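Local coordinates for protein tryptophan--tRNA ligase (Aeropyrum pernix, PDB 3A04) that catalyses the ATP-dependent attachment of L-tryptophan to tRNA(Trp), releasing AMP and diphosphate, as a class I aminoacyl-tRNA synthetase, at residues A107-D110 with A111-F114; R121-A124 with V125-A128; R231-G234 with V235-E239. All coordinates share one frame; numbering follows the deposited sequence. Where two conformers were deposited one is given.

Interaction 1 of 3, residues A107-D110 with A111-F114; sequences AIAD and AEAF
Ala109 and Asp110 meet Ala113 and Phe114 through the first two backbone hydrogen bonds of helix 110-115: Ala113 N donates to Ala109 O at 3.0 Å and Phe114 N to Asp110 O at 3.1 Å. Just before them the chain leaves strand 103-108 through an inverse gamma turn centred on Ala109, closed by a weak bond from Asp110 N to Ile108 O, 2.9 Å. Side-chain packing is slight. The methyl of Ala113 points back to the preceding segment and sits against two carbonyl oxygens, its CB 3.5 Å from Ala109 O and 3.6 Å from Asp110 O.

Asp110 carries the polar side-chain contact. Its CG stands between backbone N and carbonyl carbon (chi1 71°), which folds the carboxylate back beside the helix start and leaves OD1 3.2 Å from Ala111 N. OD2 forms a salt bridge with Arg121 and a hydrogen bond with Thr152 OG1. Ala109, in the N-cap position, has only a methyl to offer; Gln151 OE1 accepts from Glu112 N and, weakly, from Ala111 N.

The helix start thus borrows its acceptor from a neighbouring loop, and the buried carboxylate, held by Arg121 and Thr152, probably also interacts favourably with the positive end of the helix.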
ATOM      1  N   ALA A 107      -8.515  11.506  10.069  1.00 25.52           N
ATOM      2  CA  ALA A 107      -8.367  10.714   8.859  1.00 25.56           C
ATOM      3  C   ALA A 107      -9.758  10.199   8.442  1.00 26.61           C
ATOM      4  O   ALA A 107     -10.525   9.712   9.286  1.00 28.14           O
ATOM      5  CB  ALA A 107      -7.441   9.499   9.128  1.00 25.64           C
ATOM      6  N   ILE A 108     -10.052  10.298   7.148  1.00 25.47           N
ATOM      7  CA  ILE A 108     -11.159   9.605   6.531  1.00 24.77           C
ATOM      8  C   ILE A 108     -10.703   8.321   5.909  1.00 25.38           C
ATOM      9  O   ILE A 108      -9.909   8.308   4.938  1.00 24.35           O
ATOM     10  CB  ILE A 108     -11.837  10.525   5.478  1.00 24.47           C
ATOM     11  CG1 ILE A 108     -12.192  11.895   6.088  1.00 29.94           C
ATOM     12  CG2 ILE A 108     -12.973   9.764   4.744  1.00 24.07           C
ATOM     13  CD1 ILE A 108     -13.395  11.898   7.204  1.00 31.97           C
ATOM     14  N   ALA A 109     -11.230   7.205   6.435  1.00 24.92           N
ATOM     15  CA  ALA A 109     -10.873   5.861   5.949  1.00 25.14           C
ATOM     16  C   ALA A 109     -11.494   5.420   4.678  1.00 26.02           C
ATOM     17  O   ALA A 109     -12.082   4.352   4.645  1.00 26.26           O
ATOM     18  CB  ALA A 109     -11.118   4.796   7.133  1.00 27.83           C
ATOM     19  N   ASP A 110     -11.384   6.237   3.588  1.00 25.08           N
ATOM     20  CA  ASP A 110     -12.034   5.898   2.336  1.00 27.02           C
ATOM     21  C   ASP A 110     -11.378   4.756   1.568  1.00 26.21           C
ATOM     22  O   ASP A 110     -12.048   4.087   0.782  1.00 27.90           O
ATOM     23  CB  ASP A 110     -12.130   7.164   1.389  1.00 24.61           C
ATOM     24  CG  ASP A 110     -10.758   7.585   0.807  1.00 29.54           C
ATOM     25  OD1 ASP A 110      -9.742   7.686   1.565  1.00 24.92           O
ATOM     26  OD2 ASP A 110     -10.677   7.919  -0.434  1.00 29.45           O
ATOM     27  N   ALA A 111     -10.066   4.482   1.794  1.00 26.86           N
ATOM     28  CA  ALA A 111      -9.439   3.337   1.186  1.00 27.29           C
ATOM     29  C   ALA A 111     -10.037   2.017   1.805  1.00 27.43           C
ATOM     30  O   ALA A 111     -10.462   1.068   1.096  1.00 29.53           O
ATOM     31  CB  ALA A 111      -7.862   3.410   1.440  1.00 25.20           C
ATOM     32  N   GLU A 112     -10.124   1.995   3.117  1.00 26.69           N
ATOM     33  CA  GLU A 112     -10.739   0.844   3.788  1.00 27.54           C
ATOM     34  C   GLU A 112     -12.211   0.696   3.388  1.00 27.51           C
ATOM     35  O   GLU A 112     -12.699  -0.450   3.151  1.00 29.02           O
ATOM     36  CB  GLU A 112     -10.592   0.977   5.297  1.00 27.36           C
ATOM     37  CG  GLU A 112     -11.068  -0.281   6.022  1.00 33.15           C
ATOM     38  CD  GLU A 112     -10.879  -0.193   7.553  1.00 40.57           C
ATOM     39  OE1 GLU A 112     -10.121   0.692   8.050  1.00 38.14           O
ATOM     40  OE2 GLU A 112     -11.437  -1.084   8.229  1.00 40.49           O
ATOM     41  N   ALA A 113     -12.916   1.824   3.312  1.00 28.71           N
ATOM     42  CA  ALA A 113     -14.346   1.828   2.903  1.00 28.98           C
ATOM     43  C   ALA A 113     -14.499   1.134   1.548  1.00 29.36           C
ATOM     44  O   ALA A 113     -15.390   0.278   1.345  1.00 30.18           O
ATOM     45  CB  ALA A 113     -14.889   3.299   2.787  1.00 27.09           C
ATOM     46  N   PHE A 114     -13.610   1.471   0.604  1.00 28.78           N
ATOM     47  CA  PHE A 114     -13.670   0.878  -0.717  1.00 29.46           C
ATOM     48  C   PHE A 114     -13.298  -0.607  -0.656  1.00 30.33           C
ATOM     49  O   PHE A 114     -14.052  -1.482  -1.125  1.00 30.07           O
ATOM     50  CB  PHE A 114     -12.762   1.602  -1.726  1.00 27.90           C
ATOM     51  CG  PHE A 114     -12.822   0.998  -3.113  1.00 32.65           C
ATOM     52  CD1 PHE A 114     -13.835   1.390  -3.987  1.00 32.12           C
ATOM     53  CD2 PHE A 114     -11.880  -0.007  -3.514  1.00 30.71           C
ATOM     54  CE1 PHE A 114     -13.902   0.835  -5.254  1.00 33.00           C
ATOM     55  CE2 PHE A 114     -11.917  -0.575  -4.785  1.00 32.20           C
ATOM     56  CZ  PHE A 114     -12.930  -0.130  -5.655  1.00 33.47           C
TER

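Interaction 2 of 3, residues R121-A124 with V125-A128; sequences REEA and VRIA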
ATOM      1  N   ARG A 121     -16.587   4.918  -4.560  1.00 34.20           N
ATOM      2  CA  ARG A 121     -15.729   6.094  -4.401  1.00 32.46           C
ATOM      3  C   ARG A 121     -16.565   7.327  -4.227  1.00 33.82           C
ATOM      4  O   ARG A 121     -16.339   8.134  -3.321  1.00 31.99           O
ATOM      5  CB  ARG A 121     -14.727   6.257  -5.583  1.00 30.99           C
ATOM      6  CG  ARG A 121     -13.923   4.984  -5.799  1.00 30.59           C
ATOM      7  CD  ARG A 121     -12.827   4.777  -4.651  1.00 28.09           C
ATOM      8  NE  ARG A 121     -11.868   5.893  -4.686  1.00 29.65           N
ATOM      9  CZ  ARG A 121     -11.293   6.429  -3.624  1.00 30.04           C
ATOM     10  NH1 ARG A 121     -11.668   6.069  -2.362  1.00 28.78           N
ATOM     11  NH2 ARG A 121     -10.421   7.392  -3.799  1.00 30.27           N
ATOM     12  N   GLU A 122     -17.531   7.526  -5.114  1.00 34.94           N
ATOM     13  CA  GLU A 122     -18.268   8.802  -5.082  1.00 34.42           C
ATOM     14  C   GLU A 122     -19.045   8.927  -3.731  1.00 32.62           C
ATOM     15  O   GLU A 122     -19.020  10.012  -3.098  1.00 30.59           O
ATOM     16  CB  GLU A 122     -19.290   8.899  -6.223  1.00 36.61           C
ATOM     17  CG  GLU A 122     -19.988  10.241  -6.229  1.00 43.76           C
ATOM     18  CD  GLU A 122     -20.931  10.438  -7.427  1.00 54.99           C
ATOM     19  OE1 GLU A 122     -20.946   9.568  -8.353  1.00 58.41           O
ATOM     20  OE2 GLU A 122     -21.637  11.486  -7.441  1.00 55.81           O
ATOM     21  N   GLU A 123     -19.648   7.819  -3.318  1.00 32.49           N
ATOM     22  CA  GLU A 123     -20.465   7.791  -2.105  1.00 35.04           C
ATOM     23  C   GLU A 123     -19.591   7.962  -0.816  1.00 33.53           C
ATOM     24  O   GLU A 123     -19.907   8.807   0.045  1.00 33.90           O
ATOM     25  CB  GLU A 123     -21.307   6.503  -2.035  1.00 36.48           C
ATOM     26  CG  GLU A 123     -22.014   6.255  -0.661  1.00 42.15           C
ATOM     27  CD  GLU A 123     -22.454   4.812  -0.436  1.00 55.36           C
ATOM     28  OE1 GLU A 123     -22.547   4.048  -1.444  1.00 61.08           O
ATOM     29  OE2 GLU A 123     -22.706   4.421   0.744  1.00 56.79           O
ATOM     30  N   ALA A 124     -18.469   7.236  -0.721  1.00 30.45           N
ATOM     31  CA  ALA A 124     -17.542   7.427   0.420  1.00 30.55           C
ATOM     32  C   ALA A 124     -17.160   8.845   0.590  1.00 31.13           C
ATOM     33  O   ALA A 124     -17.132   9.313   1.726  1.00 31.08           O
ATOM     34  CB  ALA A 124     -16.244   6.541   0.310  1.00 30.78           C
ATOM     35  N   VAL A 125     -16.859   9.541  -0.524  1.00 29.88           N
ATOM     36  CA  VAL A 125     -16.390  10.916  -0.467  1.00 29.75           C
ATOM     37  C   VAL A 125     -17.505  11.852  -0.019  1.00 31.44           C
ATOM     38  O   VAL A 125     -17.293  12.776   0.822  1.00 29.28           O
ATOM     39  CB  VAL A 125     -15.787  11.438  -1.847  1.00 32.54           C
ATOM     40  CG1 VAL A 125     -15.690  12.982  -1.891  1.00 32.76           C
ATOM     41  CG2 VAL A 125     -14.393  10.792  -2.140  1.00 30.29           C
ATOM     42  N   ARG A 126     -18.687  11.650  -0.597  1.00 29.29           N
ATOM     43  CA  ARG A 126     -19.868  12.416  -0.242  1.00 29.80           C
ATOM     44  C   ARG A 126     -20.117  12.325   1.251  1.00 27.79           C
ATOM     45  O   ARG A 126     -20.115  13.331   1.963  1.00 30.37           O
ATOM     46  CB  ARG A 126     -21.040  12.172  -1.093  0.70 25.07           C
ATOM     47  CG  ARG A 126     -22.254  13.027  -0.777  0.70 25.28           C
ATOM     48  CD  ARG A 126     -23.447  12.615  -1.566  0.70 70.14           C
ATOM     49  NE  ARG A 126     -23.827  11.245  -1.318  0.70 34.09           N
ATOM     50  CZ  ARG A 126     -23.683  10.267  -2.192  0.70 30.79           C
ATOM     51  NH1 ARG A 126     -23.164  10.497  -3.381  0.70 45.06           N
ATOM     52  NH2 ARG A 126     -24.037   9.052  -1.873  0.70 56.80           N
ATOM     53  N   ILE A 127     -20.320  11.097   1.717  1.00 29.43           N
ATOM     54  CA  ILE A 127     -20.598  10.819   3.136  1.00 29.22           C
ATOM     55  C   ILE A 127     -19.510  11.410   4.005  1.00 30.15           C
ATOM     56  O   ILE A 127     -19.764  12.059   5.031  1.00 28.52           O
ATOM     57  CB  ILE A 127     -20.743   9.274   3.317  1.00 31.58           C
ATOM     58  CG1 ILE A 127     -21.971   8.773   2.510  1.00 32.73           C
ATOM     59  CG2 ILE A 127     -20.770   8.904   4.793  1.00 28.12           C
ATOM     60  CD1 ILE A 127     -22.068   7.278   2.571  1.00 39.09           C
ATOM     61  N   ALA A 128     -18.238  11.264   3.589  1.00 28.37           N
ATOM     62  CA  ALA A 128     -17.172  11.814   4.441  1.00 27.08           C
ATOM     63  C   ALA A 128     -17.316  13.297   4.592  1.00 27.27           C
ATOM     64  O   ALA A 128     -17.170  13.863   5.690  1.00 27.65           O
ATOM     65  CB  ALA A 128     -15.710  11.507   3.768  1.00 27.12           C
TER
HETATM   66  O   HOH W   1     -22.026  12.400  -5.180  1.00 46.14           O
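Glu123 and Ile127, one turn apart, are brought together by two torsions: Glu123 CG lies opposite the backbone N (chi1 169°) on an extended chain, while Ile127 CG1 turns back beside its own N (chi1 -64°). The two side chains then run alongside each other in the same direction, and Ile127 CD1 packs tightly, 3.4 Å from Glu123 CG and 3.5 Å from Glu123 OE2. The guanidinium of Arg126 lies with one face over Glu123 CA, and Arg126 NH2 comes 3.7 Å from Glu123 CG. A water at the guanidinium edge, in its plane, takes a hydrogen bond from Arg126 NH1 (2.9 Å) and gives one to Glu122 OE2 (2.5 Å), bridging two charges that do not touch directly. Arg126 was modelled in two conformers, and its contacts apply to one of them. Beneath all this run the i to i+4 backbone bonds, from Val125 N to Arg121 O through to Ala128 N to Ala124 O.

These are the opening turns of helix 121-139. Val125 and Ala128 lie on Phe150 of strand 147-150, and Val125 also touches Pro370. Arg121 binds Phe372 O and Thr152 OG1 and packs on Arg160 of the second subunit.

Interaction 3 of 3, residues R231-G234 with V235-E239; sequences RMAG and VVELE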
ATOM      1  N   ARG A 231      10.077  -0.909  15.345  1.00 34.30           N
ATOM      2  CA  ARG A 231      10.693  -1.723  14.256  1.00 34.20           C
ATOM      3  C   ARG A 231      11.208  -0.872  13.090  1.00 34.22           C
ATOM      4  O   ARG A 231      12.055  -1.335  12.293  1.00 35.17           O
ATOM      5  CB  ARG A 231       9.750  -2.812  13.773  1.00 33.25           C
ATOM      6  CG  ARG A 231       9.480  -3.899  14.858  1.00 32.68           C
ATOM      7  CD  ARG A 231       8.306  -4.760  14.416  1.00 30.96           C
ATOM      8  NE  ARG A 231       7.873  -5.595  15.517  1.00 35.03           N
ATOM      9  CZ  ARG A 231       6.950  -6.538  15.439  1.00 37.83           C
ATOM     10  NH1 ARG A 231       6.290  -6.796  14.295  1.00 36.19           N
ATOM     11  NH2 ARG A 231       6.690  -7.252  16.522  1.00 41.04           N
ATOM     12  N   MET A 232      10.764   0.369  12.989  1.00 33.11           N
ATOM     13  CA  MET A 232      11.306   1.255  11.972  1.00 31.94           C
ATOM     14  C   MET A 232      12.615   1.930  12.384  1.00 32.58           C
ATOM     15  O   MET A 232      13.158   2.697  11.619  1.00 30.52           O
ATOM     16  CB  MET A 232      10.273   2.324  11.527  1.00 33.48           C
ATOM     17  CG  MET A 232       9.049   1.671  10.758  1.00 31.71           C
ATOM     18  SD  MET A 232       9.600   0.890   9.198  1.00 38.14           S
ATOM     19  CE  MET A 232       9.776   2.487   8.522  1.00 32.53           C
ATOM     20  N   ALA A 233      13.090   1.742  13.622  1.00 34.08           N
ATOM     21  CA  ALA A 233      14.362   2.426  14.031  1.00 35.10           C
ATOM     22  C   ALA A 233      15.518   2.217  13.015  1.00 35.29           C
ATOM     23  O   ALA A 233      15.712   1.136  12.560  1.00 36.44           O
ATOM     24  CB  ALA A 233      14.800   1.975  15.481  1.00 36.16           C
ATOM     25  N   GLY A 234      16.226   3.254  12.608  1.00 34.47           N
ATOM     26  CA  GLY A 234      17.245   3.081  11.585  1.00 36.66           C
ATOM     27  C   GLY A 234      16.761   3.430  10.173  1.00 37.85           C
ATOM     28  O   GLY A 234      17.561   3.628   9.235  1.00 38.70           O
ATOM     29  N   VAL A 235      15.446   3.469   9.997  1.00 35.35           N
ATOM     30  CA  VAL A 235      14.851   3.778   8.721  1.00 35.33           C
ATOM     31  C   VAL A 235      14.149   5.093   8.808  1.00 35.00           C
ATOM     32  O   VAL A 235      14.431   5.992   8.033  1.00 34.60           O
ATOM     33  CB  VAL A 235      13.851   2.657   8.378  1.00 37.38           C
ATOM     34  CG1 VAL A 235      13.322   2.825   7.020  1.00 36.16           C
ATOM     35  CG2 VAL A 235      14.547   1.362   8.519  1.00 35.56           C
ATOM     36  N   VAL A 236      13.279   5.234   9.809  1.00 35.03           N
ATOM     37  CA  VAL A 236      12.758   6.538  10.072  1.00 35.97           C
ATOM     38  C   VAL A 236      12.417   6.498  11.589  1.00 34.61           C
ATOM     39  O   VAL A 236      11.891   5.505  12.139  1.00 33.94           O
ATOM     40  CB  VAL A 236      11.495   6.865   9.141  1.00 38.64           C
ATOM     41  CG1 VAL A 236      10.395   6.025   9.511  1.00 38.54           C
ATOM     42  CG2 VAL A 236      11.011   8.306   9.364  1.00 39.89           C
ATOM     43  N   GLU A 237      12.762   7.577  12.271  1.00 32.80           N
ATOM     44  CA  GLU A 237      12.692   7.580  13.732  1.00 35.21           C
ATOM     45  C   GLU A 237      11.249   8.022  14.151  1.00 35.12           C
ATOM     46  O   GLU A 237      10.803   9.154  13.842  1.00 34.70           O
ATOM     47  CB  GLU A 237      13.765   8.570  14.280  1.00 36.36           C
ATOM     48  CG  GLU A 237      15.264   8.105  13.979  1.00 40.26           C
ATOM     49  CD  GLU A 237      15.490   6.575  14.116  1.00 43.59           C
ATOM     50  OE1 GLU A 237      15.412   6.044  15.239  1.00 46.44           O
ATOM     51  OE2 GLU A 237      15.754   5.883  13.083  1.00 47.16           O
ATOM     52  N   LEU A 238      10.544   7.118  14.791  1.00 32.13           N
ATOM     53  CA  LEU A 238       9.134   7.318  15.175  1.00 32.61           C
ATOM     54  C   LEU A 238       9.002   7.070  16.644  1.00 33.22           C
ATOM     55  O   LEU A 238       9.618   6.170  17.195  1.00 35.37           O
ATOM     56  CB  LEU A 238       8.231   6.354  14.408  1.00 30.73           C
ATOM     57  CG  LEU A 238       8.268   6.509  12.873  1.00 32.77           C
ATOM     58  CD1 LEU A 238       7.614   5.307  12.142  1.00 31.05           C
ATOM     59  CD2 LEU A 238       7.652   7.882  12.405  1.00 29.48           C
ATOM     60  N   GLU A 239       8.181   7.879  17.292  1.00 33.88           N
ATOM     61  CA  GLU A 239       7.825   7.651  18.671  1.00 31.25           C
ATOM     62  C   GLU A 239       6.555   6.759  18.757  1.00 31.98           C
ATOM     63  O   GLU A 239       5.590   6.824  17.896  1.00 29.53           O
ATOM     64  CB  GLU A 239       7.668   9.016  19.410  1.00 31.34           C
ATOM     65  CG  GLU A 239       7.024   8.847  20.893  1.00 37.92           C
ATOM     66  CD  GLU A 239       7.141  10.069  21.859  1.00 48.07           C
ATOM     67  OE1 GLU A 239       8.321  10.373  22.166  1.00 51.07           O
ATOM     68  OE2 GLU A 239       6.076  10.694  22.351  1.00 46.98           O
TER
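A type II beta turn, with Ala233 and Gly234 at its two central positions, carries the chain out of helix 219-231 towards strand 242-246. The closing bond runs from Val235 N to Met232 O, 2.9 Å. Val236 N reaches the same oxygen, 3.1 Å from Met232 O, and the two donors come at it from opposite faces of the carbonyl plane. One acceptor thus ties down two successive amides. Gly234 has a positive phi (97°), a conformation in which a beta carbon would press against the carbonyl oxygen of Ala233.

Glu237 holds the turn from outside. Its CB points away from the turn, but the chain bends at chi2 (-39°) and brings the carboxylate back over Ala233 and Gly234. There OE2 accepts from Gly234 N at 2.7 Å through its syn lone pair, while OE1 lies 4.1 Å from Ala233 CB.

Met232 supplies the apolar side. Doubly bent, at chi2 and chi3, it brings its terminal methyl to the valines: Met232 CE lies 3.9 Å from Val235 CG1 and 3.7 Å from Val236 CG1. Nearer the backbone, Leu238 runs beside it in the same direction, with Leu238 CD1 4.0 Å from Met232 CB. Leu164 and Phe165 of helix 156-165 pack on Met232 as well. Val235 touches Arg121 and Val236 touches Phe372, both of the second subunit.

The segment is fixed on two sides by different chemistry. On the exposed side, the short bond from a backbone amide to a carboxylate links the turn to the strand-like chain that follows; on the other, the buried Met232 side chain packs against Val235, Val236 and Leu238 and, with the valines, against helix 156-165.

Overall arrangement
Interactions 1 and 2 are neighbours, their centres 9 Å apart, linked by more than the salt bridge of Asp110: Ile108 CG2 packs 3.4 Å from Ala128 CB, and Phe114 CD1 lies 3.6 Å from Arg121 CD. Strand 103-108 and helix 110-115 are thereby both packed against helix 121-139, whose Ala124 touches Pro79 of the 'HIGH' region, a signature of class I synthetases. Interaction 3 is remote within the chain, about 25 Å from interaction 1 and 34 Å from interaction 2, centre to centre. The dimer brings them together: Val235 packs on Arg121 of the second subunit, so interaction 3 touches that subunit's interaction 2.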